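Transcriptional repressor, TetR family (PDB 3ANP) acts as a transcriptional repressor that controls fatty acid degradation, and binds lauroyl-CoA in a pocket of its all-helical dimer. Local coordinates at residues A[13-18]-A[48-53]; A[56-61]-A[120-125]; A[106-111]-A[160-165]. All blocks are in the same frame, centred on the assembly; numbering follows the deposited sequence.

Contact 1: A[13-18]-A[48-53]; sequences RIFRAA and NYYPYK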
# COMPACT_ATOMS: atom_id res chain seq x y z
N ARG A 13 27.61 6.69 -16.32
CA ARG A 13 27.65 8.11 -16.67
C ARG A 13 26.23 8.61 -16.97
O ARG A 13 25.84 9.70 -16.56
CB ARG A 13 28.56 8.35 -17.87
CG ARG A 13 28.86 9.82 -18.10
CD ARG A 13 29.86 10.04 -19.23
NE ARG A 13 29.31 9.76 -20.55
CZ ARG A 13 29.66 8.72 -21.31
NH1 ARG A 13 30.58 7.86 -20.87
NH2 ARG A 13 29.12 8.56 -22.51
N ILE A 14 25.45 7.81 -17.69
CA ILE A 14 24.07 8.18 -17.99
C ILE A 14 23.32 8.29 -16.65
O ILE A 14 22.60 9.25 -16.41
CB ILE A 14 23.40 7.12 -18.89
CG1 ILE A 14 24.02 7.17 -20.30
CG2 ILE A 14 21.87 7.35 -18.94
CD1 ILE A 14 23.68 5.97 -21.18
N PHE A 15 23.50 7.30 -15.78
CA PHE A 15 22.86 7.31 -14.48
C PHE A 15 23.20 8.59 -13.70
O PHE A 15 22.31 9.30 -13.20
CB PHE A 15 23.28 6.08 -13.67
CG PHE A 15 22.76 6.07 -12.26
CD1 PHE A 15 23.57 6.49 -11.20
CD2 PHE A 15 21.45 5.69 -11.99
CE1 PHE A 15 23.08 6.53 -9.89
CE2 PHE A 15 20.96 5.72 -10.69
CZ PHE A 15 21.78 6.14 -9.64
N ARG A 16 24.49 8.90 -13.62
CA ARG A 16 24.90 10.10 -12.90
C ARG A 16 24.31 11.35 -13.49
O ARG A 16 23.84 12.25 -12.76
CB ARG A 16 26.43 10.22 -12.88
CG ARG A 16 27.08 9.19 -11.98
CD ARG A 16 28.52 9.58 -11.64
NE ARG A 16 29.41 9.42 -12.78
CZ ARG A 16 29.89 10.43 -13.51
NH1 ARG A 16 29.57 11.68 -13.21
NH2 ARG A 16 30.67 10.17 -14.55
N ALA A 17 24.34 11.43 -14.82
CA ALA A 17 23.80 12.59 -15.53
C ALA A 17 22.32 12.78 -15.22
O ALA A 17 21.86 13.90 -14.95
CB ALA A 17 24.00 12.41 -17.02
N ALA A 18 21.56 11.70 -15.26
CA ALA A 18 20.13 11.78 -14.97
C ALA A 18 19.83 12.18 -13.52
O ALA A 18 18.94 13.01 -13.27
CB ALA A 18 19.43 10.44 -15.29
N ASN A 48 18.24 2.77 -24.66
CA ASN A 48 18.79 1.42 -24.71
C ASN A 48 19.23 1.02 -23.32
O ASN A 48 19.12 -0.14 -22.94
CB ASN A 48 19.99 1.34 -25.67
CG ASN A 48 19.56 1.41 -27.12
OD1 ASN A 48 18.49 0.92 -27.48
ND2 ASN A 48 20.41 1.99 -27.97
N TYR A 49 19.71 1.99 -22.54
CA TYR A 49 20.17 1.71 -21.18
C TYR A 49 19.05 1.77 -20.14
O TYR A 49 19.02 0.97 -19.20
CB TYR A 49 21.29 2.68 -20.81
CG TYR A 49 22.62 2.27 -21.43
CD1 TYR A 49 23.53 1.48 -20.73
CD2 TYR A 49 22.93 2.63 -22.75
CE1 TYR A 49 24.72 1.04 -21.31
CE2 TYR A 49 24.12 2.20 -23.34
CZ TYR A 49 25.00 1.40 -22.62
OH TYR A 49 26.17 0.98 -23.19
N TYR A 50 18.14 2.73 -20.32
CA TYR A 50 16.99 2.96 -19.44
C TYR A 50 15.76 3.18 -20.33
O TYR A 50 15.52 4.28 -20.82
CB TYR A 50 17.25 4.21 -18.57
CG TYR A 50 18.35 3.99 -17.55
CD1 TYR A 50 18.11 3.24 -16.39
CD2 TYR A 50 19.64 4.51 -17.75
CE1 TYR A 50 19.12 2.99 -15.47
CE2 TYR A 50 20.66 4.27 -16.82
CZ TYR A 50 20.39 3.50 -15.68
OH TYR A 50 21.39 3.22 -14.78
N PRO A 51 14.97 2.12 -20.56
CA PRO A 51 13.76 2.14 -21.40
C PRO A 51 12.72 3.17 -21.02
O PRO A 51 11.91 3.58 -21.85
CB PRO A 51 13.23 0.71 -21.27
CG PRO A 51 14.44 -0.09 -20.97
CD PRO A 51 15.18 0.78 -19.99
N TYR A 52 12.72 3.59 -19.76
CA TYR A 52 11.80 4.61 -19.29
C TYR A 52 12.51 5.33 -18.15
O TYR A 52 13.35 4.73 -17.48
CB TYR A 52 10.44 4.00 -18.85
CG TYR A 52 10.52 2.75 -18.00
CD1 TYR A 52 10.47 2.81 -16.61
CD2 TYR A 52 10.65 1.49 -18.60
CE1 TYR A 52 10.54 1.65 -15.82
CE2 TYR A 52 10.73 0.34 -17.84
CZ TYR A 52 10.67 0.42 -16.45
OH TYR A 52 10.77 -0.72 -15.70
N LYS A 53 12.20 6.62 -17.95
CA LYS A 53 12.86 7.43 -16.92
C LYS A 53 12.87 6.82 -15.51
O LYS A 53 13.85 6.98 -14.77
CB LYS A 53 12.25 8.83 -16.86
CG LYS A 53 12.62 9.76 -18.03
CD LYS A 53 11.72 11.00 -18.08
CE LYS A 53 11.69 11.74 -16.73
NZ LYS A 53 10.70 12.88 -16.74
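Ile14 of helix 3-25 packs against two successive tyrosines at the end of helix 43-49. Its two outer branches divide the work. CD1 lies 3.8 Å from CD2 of Tyr49, and the two side chains cross at about a right angle. The CG2 methyl, 3.8 Å from CD2 of Tyr50, comes in at the edge of that ring, near its plane. With chi1 (to CG1) at -70°, CG2 falls opposite the backbone N, and CG1 carries CD1 to Tyr49.

Phe15 follows. Its CB meets the phenol oxygen of Tyr50, with CB to OH at 3.6 Å. Phe15 CG is also opposite the backbone N (chi1 174°), and the ring extends past the tyrosine to Val56 and Asp59. The Tyr50 hydroxyl has its polar partner in Asp59 OD2, a probable hydrogen bond. That bond holds the far end of the ring while Ile14 packs against its CD2-CE2 edge. One turn further along helix 3-25, Ala17 and Ala18 turn to helix 32-39.

Tyr50 is the first residue past helix 43-49 to leave helical geometry. Tyr49 and Tyr50 close the predicted helix-turn-helix of the TetR-type DNA-binding domain, and Ile14 and Phe15 come from the helix before it. Helix 3-25 covers helix 43-49 here, with helix 32-39 packed beside Ile14 and helix 54-77 beside Phe15 and Tyr50.

Contact 2: A[56-61]-A[120-125]; sequences VLLDYG and RAAFEA. With DCC (dodecyl-coa), chain E.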
# COMPACT_ATOMS: atom_id res chain seq x y z
N VAL A 56 15.68 4.65 -14.05
CA VAL A 56 16.85 5.28 -13.42
C VAL A 56 16.60 5.32 -11.90
O VAL A 56 17.47 4.94 -11.11
CB VAL A 56 17.08 6.75 -13.92
CG1 VAL A 56 18.20 7.40 -13.11
CG2 VAL A 56 17.46 6.75 -15.41
N LEU A 57 15.41 5.76 -11.50
CA LEU A 57 15.08 5.83 -10.08
C LEU A 57 15.12 4.45 -9.43
O LEU A 57 15.53 4.32 -8.27
CB LEU A 57 13.70 6.47 -9.89
CG LEU A 57 13.51 7.87 -10.46
CD1 LEU A 57 12.04 8.28 -10.30
CD2 LEU A 57 14.43 8.88 -9.75
N LEU A 58 14.71 3.41 -10.15
CA LEU A 58 14.75 2.07 -9.57
C LEU A 58 16.20 1.68 -9.29
O LEU A 58 16.48 1.05 -8.28
CB LEU A 58 14.13 1.05 -10.51
CG LEU A 58 12.62 1.22 -10.69
CD1 LEU A 58 12.14 0.15 -11.66
CD2 LEU A 58 11.89 1.11 -9.35
N ASP A 59 17.11 2.05 -10.18
CA ASP A 59 18.52 1.75 -9.96
C ASP A 59 18.98 2.41 -8.65
O ASP A 59 19.72 1.79 -7.86
CB ASP A 59 19.37 2.26 -11.13
CG ASP A 59 19.74 1.15 -12.12
OD1 ASP A 59 19.11 0.07 -12.06
OD2 ASP A 59 20.64 1.37 -12.95
N TYR A 60 18.56 3.65 -8.43
CA TYR A 60 18.93 4.37 -7.20
C TYR A 60 18.33 3.67 -6.00
O TYR A 60 19.01 3.43 -5.00
CB TYR A 60 18.41 5.81 -7.24
CG TYR A 60 18.81 6.65 -6.03
CD1 TYR A 60 17.96 7.65 -5.55
CD2 TYR A 60 20.04 6.47 -5.40
CE1 TYR A 60 18.33 8.46 -4.46
CE2 TYR A 60 20.41 7.26 -4.31
CZ TYR A 60 19.55 8.25 -3.85
OH TYR A 60 19.93 9.04 -2.79
N GLY A 61 17.04 3.35 -6.09
CA GLY A 61 16.39 2.65 -4.99
C GLY A 61 17.09 1.35 -4.64
O GLY A 61 17.24 1.01 -3.46
N ARG A 120 6.22 -5.44 -11.77
CA ARG A 120 7.05 -6.56 -11.33
C ARG A 120 8.52 -6.15 -11.31
O ARG A 120 9.27 -6.54 -10.41
CB ARG A 120 6.88 -7.75 -12.27
CG ARG A 120 7.57 -9.00 -11.76
CD ARG A 120 7.44 -10.16 -12.73
NE ARG A 120 7.96 -11.39 -12.14
CZ ARG A 120 7.34 -12.10 -11.20
NH1 ARG A 120 6.16 -11.71 -10.74
NH2 ARG A 120 7.91 -13.19 -10.72
N ALA A 121 8.94 -5.40 -12.32
CA ALA A 121 10.32 -4.93 -12.38
C ALA A 121 10.63 -4.05 -11.16
O ALA A 121 11.69 -4.17 -10.55
CB ALA A 121 10.54 -4.13 -13.66
N ALA A 122 9.71 -3.17 -10.82
CA ALA A 122 9.92 -2.28 -9.67
C ALA A 122 10.02 -3.12 -8.41
O ALA A 122 10.91 -2.93 -7.58
CB ALA A 122 8.76 -1.29 -9.56
N PHE A 123 9.11 -4.08 -8.27
CA PHE A 123 9.09 -4.93 -7.10
C PHE A 123 10.41 -5.69 -6.92
O PHE A 123 10.94 -5.78 -5.81
CB PHE A 123 7.95 -5.94 -7.20
CG PHE A 123 7.71 -6.69 -5.93
CD1 PHE A 123 6.89 -6.14 -4.94
CD2 PHE A 123 8.33 -7.91 -5.70
CE1 PHE A 123 6.71 -6.81 -3.72
CE2 PHE A 123 8.15 -8.58 -4.49
CZ PHE A 123 7.33 -8.03 -3.50
N GLU A 124 10.94 -6.24 -8.02
CA GLU A 124 12.18 -7.00 -7.94
C GLU A 124 13.40 -6.13 -7.66
O GLU A 124 14.38 -6.60 -7.09
CB GLU A 124 12.41 -7.80 -9.22
CG GLU A 124 11.37 -8.90 -9.44
CD GLU A 124 11.71 -9.76 -10.62
OE1 GLU A 124 12.79 -10.39 -10.60
OE2 GLU A 124 10.91 -9.82 -11.58
N ALA A 125 13.34 -4.87 -8.07
CA ALA A 125 14.46 -3.96 -7.84
C ALA A 125 14.47 -3.43 -6.40
O ALA A 125 15.49 -2.91 -5.95
CB ALA A 125 14.39 -2.79 -8.80
C2 DCC E . 8.12 -20.50 -8.37
C4 DCC E . 7.75 -19.67 -6.25
C5 DCC E . 9.11 -19.42 -6.11
C6 DCC E . 9.95 -19.74 -7.17
C8 DCC E . 8.12 -18.81 -4.31
C10 DCC E . 13.30 1.23 -0.53
C11 DCC E . 14.00 2.53 -0.94
C12 DCC E . 15.34 2.67 -0.23
N9 DCC E . 7.17 -19.28 -5.11
N7 DCC E . 9.30 -18.89 -4.91
N3 DCC E . 7.29 -20.21 -7.38
N1 DCC E . 9.42 -20.28 -8.28
N6 DCC E . 11.26 -19.52 -7.09
C1' DCC E . 5.73 -19.37 -4.80
C2' DCC E . 5.35 -18.43 -3.66
O2' DCC E . 5.81 -18.97 -2.42
C3' DCC E . 3.83 -18.59 -3.75
O3' DCC E . 3.43 -19.82 -3.14
C4' DCC E . 3.61 -18.67 -5.27
O4' DCC E . 4.91 -18.84 -5.86
C5' DCC E . 2.97 -17.37 -5.73
O5' DCC E . 3.77 -16.25 -5.34
P1 DCC E . 3.15 -14.76 -5.32
O11 DCC E . 1.81 -14.79 -4.68
O12 DCC E . 4.18 -13.85 -4.79
O6 DCC E . 2.92 -14.43 -6.88
P2 DCC E . 4.09 -13.79 -7.77
O21 DCC E . 3.65 -14.34 -9.07
O22 DCC E . 5.24 -14.28 -6.98
O7 DCC E . 3.59 -12.28 -7.52
CPA DCC E . 4.12 -11.47 -6.46
CPB DCC E . 4.49 -10.09 -7.01
CP8 DCC E . 3.35 -9.56 -7.88
CP7 DCC E . 5.78 -10.19 -7.83
CP9 DCC E . 4.72 -9.13 -5.84
OP3 DCC E . 2.17 -9.36 -7.09
CP6 DCC E . 3.76 -8.26 -8.56
OP2 DCC E . 4.37 -8.27 -9.63
NP2 DCC E . 3.42 -7.14 -7.92
CP5 DCC E . 3.75 -5.81 -8.46
CP4 DCC E . 3.90 -4.81 -7.32
CP3 DCC E . 2.59 -4.69 -6.52
OP1 DCC E . 2.01 -5.69 -6.11
NP1 DCC E . 2.17 -3.44 -6.31
CP2 DCC E . 0.93 -3.17 -5.57
CP1 DCC E . 1.14 -3.44 -4.08
S DCC E . 2.26 -2.22 -3.28
P3 DCC E . 2.10 -19.84 -2.23
O31 DCC E . 2.40 -19.75 -0.79
O32 DCC E . 1.18 -18.62 -2.74
O33 DCC E . 1.33 -21.20 -2.63
CA1 DCC E . 3.82 -3.01 -3.38
CA2 DCC E . 4.96 -2.51 -2.49
OA1 DCC E . 3.99 -3.95 -4.15
CA3 DCC E . 6.07 -3.55 -2.40
CA4 DCC E . 7.19 -3.11 -1.44
CA5 DCC E . 7.88 -1.83 -1.90
CA6 DCC E . 9.13 -1.57 -1.05
CA7 DCC E . 9.90 -0.34 -1.54
CA8 DCC E . 11.21 -0.17 -0.77
CA9 DCC E . 11.93 1.10 -1.22
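Leu58 points from helix 54-77 straight at helix 116-125 and makes nearly all of the contact. Both its methyls bear on the same side of Ala122. CD1 is 3.8 Å from Ala122 CA, and CD2 is 3.9 Å from Ala122 CB. Further back along the side chain, Leu58 CB meets the methyl of Ala125, with CB to CB at 4.2 Å. A chi2 of 179° turns CD1 opposite CA, out toward the Ala122 backbone. The small alanines are consistent with so close an approach.

The two short segments run nearly parallel, with axes 9.7 Å apart and at 22°. Ser62 OG lies within hydrogen-bonding reach of Leu58 O in its own helix and of Ala125 O. Its one proton must be shared or go to one of them at a time.

The other side of segment 120-125 faces the acyl-CoA. The Phe123 ring lies flat under a methyl of the pantetheine arm. That methyl, DCC CP9, sits 3.5 Å above the ring plane and over its centre, a CH-pi contact. The rim of the same ring touches the start of the acyl chain, with CE1 3.6 Å from DCC CA3. Arg120 reaches alongside with an extended chain. Its NH1 is 3.3 Å from the second methyl, DCC CP7. Glu124, one turn on, makes a salt bridge from OE2 to Arg120 NE at 3.4 Å, which probably steadies the guanidinium. Arg168 of the second subunit packs on Phe123.

Helix 116-125 is thus two-sided: alanines pack on helix 54-77, which leads out of the DNA-binding domain, and Arg120 and Phe123 line the ligand pocket of a TetR-type regulatory domain.

Contact 3: A[106-111]-A[160-165]; sequences PMFYEL and DLYFLS. With DCC (dodecyl-coa), chain E.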
# COMPACT_ATOMS: atom_id res chain seq x y z
N PRO A 106 8.14 9.61 -7.31
CA PRO A 106 7.81 9.02 -8.61
C PRO A 106 8.24 7.56 -8.71
O PRO A 106 7.69 6.78 -9.47
CB PRO A 106 8.54 9.93 -9.61
CG PRO A 106 9.63 10.57 -8.78
CD PRO A 106 8.94 10.83 -7.47
N MSE A 107 9.24 7.20 -7.91
CA MSE A 107 9.70 5.83 -7.89
C MSE A 107 8.62 4.94 -7.27
O MSE A 107 8.33 3.86 -7.79
CB MSE A 107 11.01 5.72 -7.10
CG MSE A 107 11.65 4.36 -7.22
SE MSE A 107 13.05 4.02 -5.93
CE MSE A 107 11.94 3.82 -4.37
N PHE A 108 8.01 5.40 -6.17
CA PHE A 108 6.96 4.63 -5.50
C PHE A 108 5.76 4.37 -6.43
O PHE A 108 5.16 3.30 -6.39
CB PHE A 108 6.44 5.34 -4.24
CG PHE A 108 7.43 5.42 -3.10
CD1 PHE A 108 8.38 4.42 -2.89
CD2 PHE A 108 7.38 6.50 -2.20
CE1 PHE A 108 9.27 4.47 -1.80
CE2 PHE A 108 8.26 6.56 -1.11
CZ PHE A 108 9.20 5.54 -0.91
N TYR A 109 5.40 5.34 -7.27
CA TYR A 109 4.27 5.13 -8.17
C TYR A 109 4.54 4.01 -9.17
O TYR A 109 3.61 3.36 -9.65
CB TYR A 109 3.93 6.42 -8.93
CG TYR A 109 3.15 7.40 -8.09
CD1 TYR A 109 1.88 7.07 -7.60
CD2 TYR A 109 3.69 8.63 -7.75
CE1 TYR A 109 1.17 7.96 -6.79
CE2 TYR A 109 2.99 9.52 -6.95
CZ TYR A 109 1.74 9.18 -6.47
OH TYR A 109 1.05 10.09 -5.69
N GLU A 110 5.81 3.78 -9.48
CA GLU A 110 6.17 2.73 -10.43
C GLU A 110 5.77 1.35 -9.90
O GLU A 110 5.49 0.44 -10.68
CB GLU A 110 7.67 2.81 -10.72
CG GLU A 110 8.18 1.94 -11.84
CD GLU A 110 7.58 2.24 -13.22
OE1 GLU A 110 6.97 3.30 -13.42
OE2 GLU A 110 7.75 1.39 -14.10
N LEU A 111 5.70 1.19 -8.58
CA LEU A 111 5.27 -0.08 -8.01
C LEU A 111 3.77 -0.27 -8.24
O LEU A 111 3.23 -1.34 -8.01
CB LEU A 111 5.58 -0.12 -6.50
CG LEU A 111 7.07 -0.31 -6.22
CD1 LEU A 111 7.46 0.32 -4.89
CD2 LEU A 111 7.37 -1.81 -6.25
N ASP A 160 5.03 -3.88 2.65
CA ASP A 160 3.90 -3.27 1.95
C ASP A 160 3.38 -2.08 2.75
O ASP A 160 3.01 -1.04 2.18
CB ASP A 160 2.76 -4.28 1.74
CG ASP A 160 3.06 -5.28 0.62
OD1 ASP A 160 3.80 -4.94 -0.33
OD2 ASP A 160 2.52 -6.39 0.68
N LEU A 161 3.34 -2.23 4.07
CA LEU A 161 2.88 -1.16 4.96
C LEU A 161 3.84 0.02 4.88
O LEU A 161 3.39 1.17 4.88
CB LEU A 161 2.80 -1.61 6.42
CG LEU A 161 1.53 -2.34 6.83
CD1 LEU A 161 1.55 -2.57 8.33
CD2 LEU A 161 0.32 -1.50 6.44
N TYR A 162 5.14 -0.25 4.86
CA TYR A 162 6.13 0.83 4.76
C TYR A 162 5.83 1.60 3.47
O TYR A 162 5.79 2.84 3.45
CB TYR A 162 7.58 0.30 4.67
CG TYR A 162 8.50 1.30 3.98
CD1 TYR A 162 8.88 2.49 4.62
CD2 TYR A 162 8.89 1.12 2.66
CE1 TYR A 162 9.62 3.48 3.94
CE2 TYR A 162 9.62 2.10 1.97
CZ TYR A 162 9.98 3.28 2.61
OH TYR A 162 10.65 4.26 1.91
N PHE A 163 5.63 0.85 2.39
CA PHE A 163 5.34 1.45 1.09
C PHE A 163 4.13 2.38 1.10
O PHE A 163 4.24 3.53 0.67
CB PHE A 163 5.13 0.36 0.03
CG PHE A 163 4.58 0.90 -1.26
CD1 PHE A 163 5.38 1.60 -2.15
CD2 PHE A 163 3.23 0.75 -1.56
CE1 PHE A 163 4.84 2.15 -3.32
CE2 PHE A 163 2.70 1.30 -2.72
CZ PHE A 163 3.50 2.00 -3.59
N LEU A 164 2.99 1.91 1.59
CA LEU A 164 1.79 2.75 1.59
C LEU A 164 1.95 3.95 2.51
O LEU A 164 1.52 5.06 2.17
CB LEU A 164 0.55 1.95 2.01
CG LEU A 164 -0.81 2.66 1.85
CD1 LEU A 164 -1.05 3.06 0.39
CD2 LEU A 164 -1.91 1.70 2.30
N SER A 165 2.57 3.75 3.67
CA SER A 165 2.79 4.88 4.59
C SER A 165 3.72 5.94 4.00
O SER A 165 3.46 7.14 4.12
CB SER A 165 3.38 4.39 5.92
OG SER A 165 2.42 3.66 6.68
C2 DCC E . 8.12 -20.50 -8.37
C4 DCC E . 7.75 -19.67 -6.25
C5 DCC E . 9.11 -19.42 -6.11
C6 DCC E . 9.95 -19.74 -7.17
C8 DCC E . 8.12 -18.81 -4.31
C10 DCC E . 13.30 1.23 -0.53
C11 DCC E . 14.00 2.53 -0.94
C12 DCC E . 15.34 2.67 -0.23
N9 DCC E . 7.17 -19.28 -5.11
N7 DCC E . 9.30 -18.89 -4.91
N3 DCC E . 7.29 -20.21 -7.38
N1 DCC E . 9.42 -20.28 -8.28
N6 DCC E . 11.26 -19.52 -7.09
C1' DCC E . 5.73 -19.37 -4.80
C2' DCC E . 5.35 -18.43 -3.66
O2' DCC E . 5.81 -18.97 -2.42
C3' DCC E . 3.83 -18.59 -3.75
O3' DCC E . 3.43 -19.82 -3.14
C4' DCC E . 3.61 -18.67 -5.27
O4' DCC E . 4.91 -18.84 -5.86
C5' DCC E . 2.97 -17.37 -5.73
O5' DCC E . 3.77 -16.25 -5.34
P1 DCC E . 3.15 -14.76 -5.32
O11 DCC E . 1.81 -14.79 -4.68
O12 DCC E . 4.18 -13.85 -4.79
O6 DCC E . 2.92 -14.43 -6.88
P2 DCC E . 4.09 -13.79 -7.77
O21 DCC E . 3.65 -14.34 -9.07
O22 DCC E . 5.24 -14.28 -6.98
O7 DCC E . 3.59 -12.28 -7.52
CPA DCC E . 4.12 -11.47 -6.46
CPB DCC E . 4.49 -10.09 -7.01
CP8 DCC E . 3.35 -9.56 -7.88
CP7 DCC E . 5.78 -10.19 -7.83
CP9 DCC E . 4.72 -9.13 -5.84
OP3 DCC E . 2.17 -9.36 -7.09
CP6 DCC E . 3.76 -8.26 -8.56
OP2 DCC E . 4.37 -8.27 -9.63
NP2 DCC E . 3.42 -7.14 -7.92
CP5 DCC E . 3.75 -5.81 -8.46
CP4 DCC E . 3.90 -4.81 -7.32
CP3 DCC E . 2.59 -4.69 -6.52
OP1 DCC E . 2.01 -5.69 -6.11
NP1 DCC E . 2.17 -3.44 -6.31
CP2 DCC E . 0.93 -3.17 -5.57
CP1 DCC E . 1.14 -3.44 -4.08
S DCC E . 2.26 -2.22 -3.28
P3 DCC E . 2.10 -19.84 -2.23
O31 DCC E . 2.40 -19.75 -0.79
O32 DCC E . 1.18 -18.62 -2.74
O33 DCC E . 1.33 -21.20 -2.63
CA1 DCC E . 3.82 -3.01 -3.38
CA2 DCC E . 4.96 -2.51 -2.49
OA1 DCC E . 3.99 -3.95 -4.15
CA3 DCC E . 6.07 -3.55 -2.40
CA4 DCC E . 7.19 -3.11 -1.44
CA5 DCC E . 7.88 -1.83 -1.90
CA6 DCC E . 9.13 -1.57 -1.05
CA7 DCC E . 9.90 -0.34 -1.54
CA8 DCC E . 11.21 -0.17 -0.77
CA9 DCC E . 11.93 1.10 -1.22
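Part of the acyl-CoA pocket is formed here by Leu111, Tyr162 and Phe163, with Phe108 packed behind and its edge near DCC CA9. Phe163 presents its edge to the face of Phe108 in an offset edge-to-face stack, with centroids 5.9 Å apart and planes at 89°. The same edge meets the backbone: Phe163 CE1 is 3.3 Å from Phe108 O, which lies near the ring plane. Leu111 CD1 packs 3.6 Å from Phe163 CE1, again at that end of the ring.

This is the core of the TetR-type ligand-binding domain, where helix 151-172 also faces the second subunit. DCC CA2 lies over one face of Phe163. The thioester sulfur, DCC S, is 3.6 Å from Phe163 CD2. Phe163 CG stands opposite the backbone N (chi1 169°), which turns a face of the ring to the ligand and an edge to Phe108. Leu111 O accepts a hydrogen bond from DCC NP1 at 2.9 Å, with an N-H...O angle of 155°. Farther along the acyl chain, the Tyr162 hydroxyl touches the Phe108 edge, with OH to CZ at 3.4 Å, and is hydrogen-bonded to Thr97. The acyl tail passes Tyr162 CE2 at 3.9 Å from DCC CA8.

From the N terminus, helix 3-25 is met again at the end of the helix-turn-helix, where contact 1 closes a loop of 29 residues. The chain then enters helix 54-77, which opens contact 2, and Phe15 and Tyr50 of contact 1 pack on Val56. Contact 3 opens on helix 101-110 before contact 2 closes on helix 116-125, and it closes on helix 151-172. Contacts 2 and 3 therefore cross, while contact 1 precedes both in series. Ala122 and Leu111 touch between the crossed pair, and both contacts reach the same acyl-CoA. Through helix 54-77 the DNA-binding domain is packed directly on the ligand-binding domain.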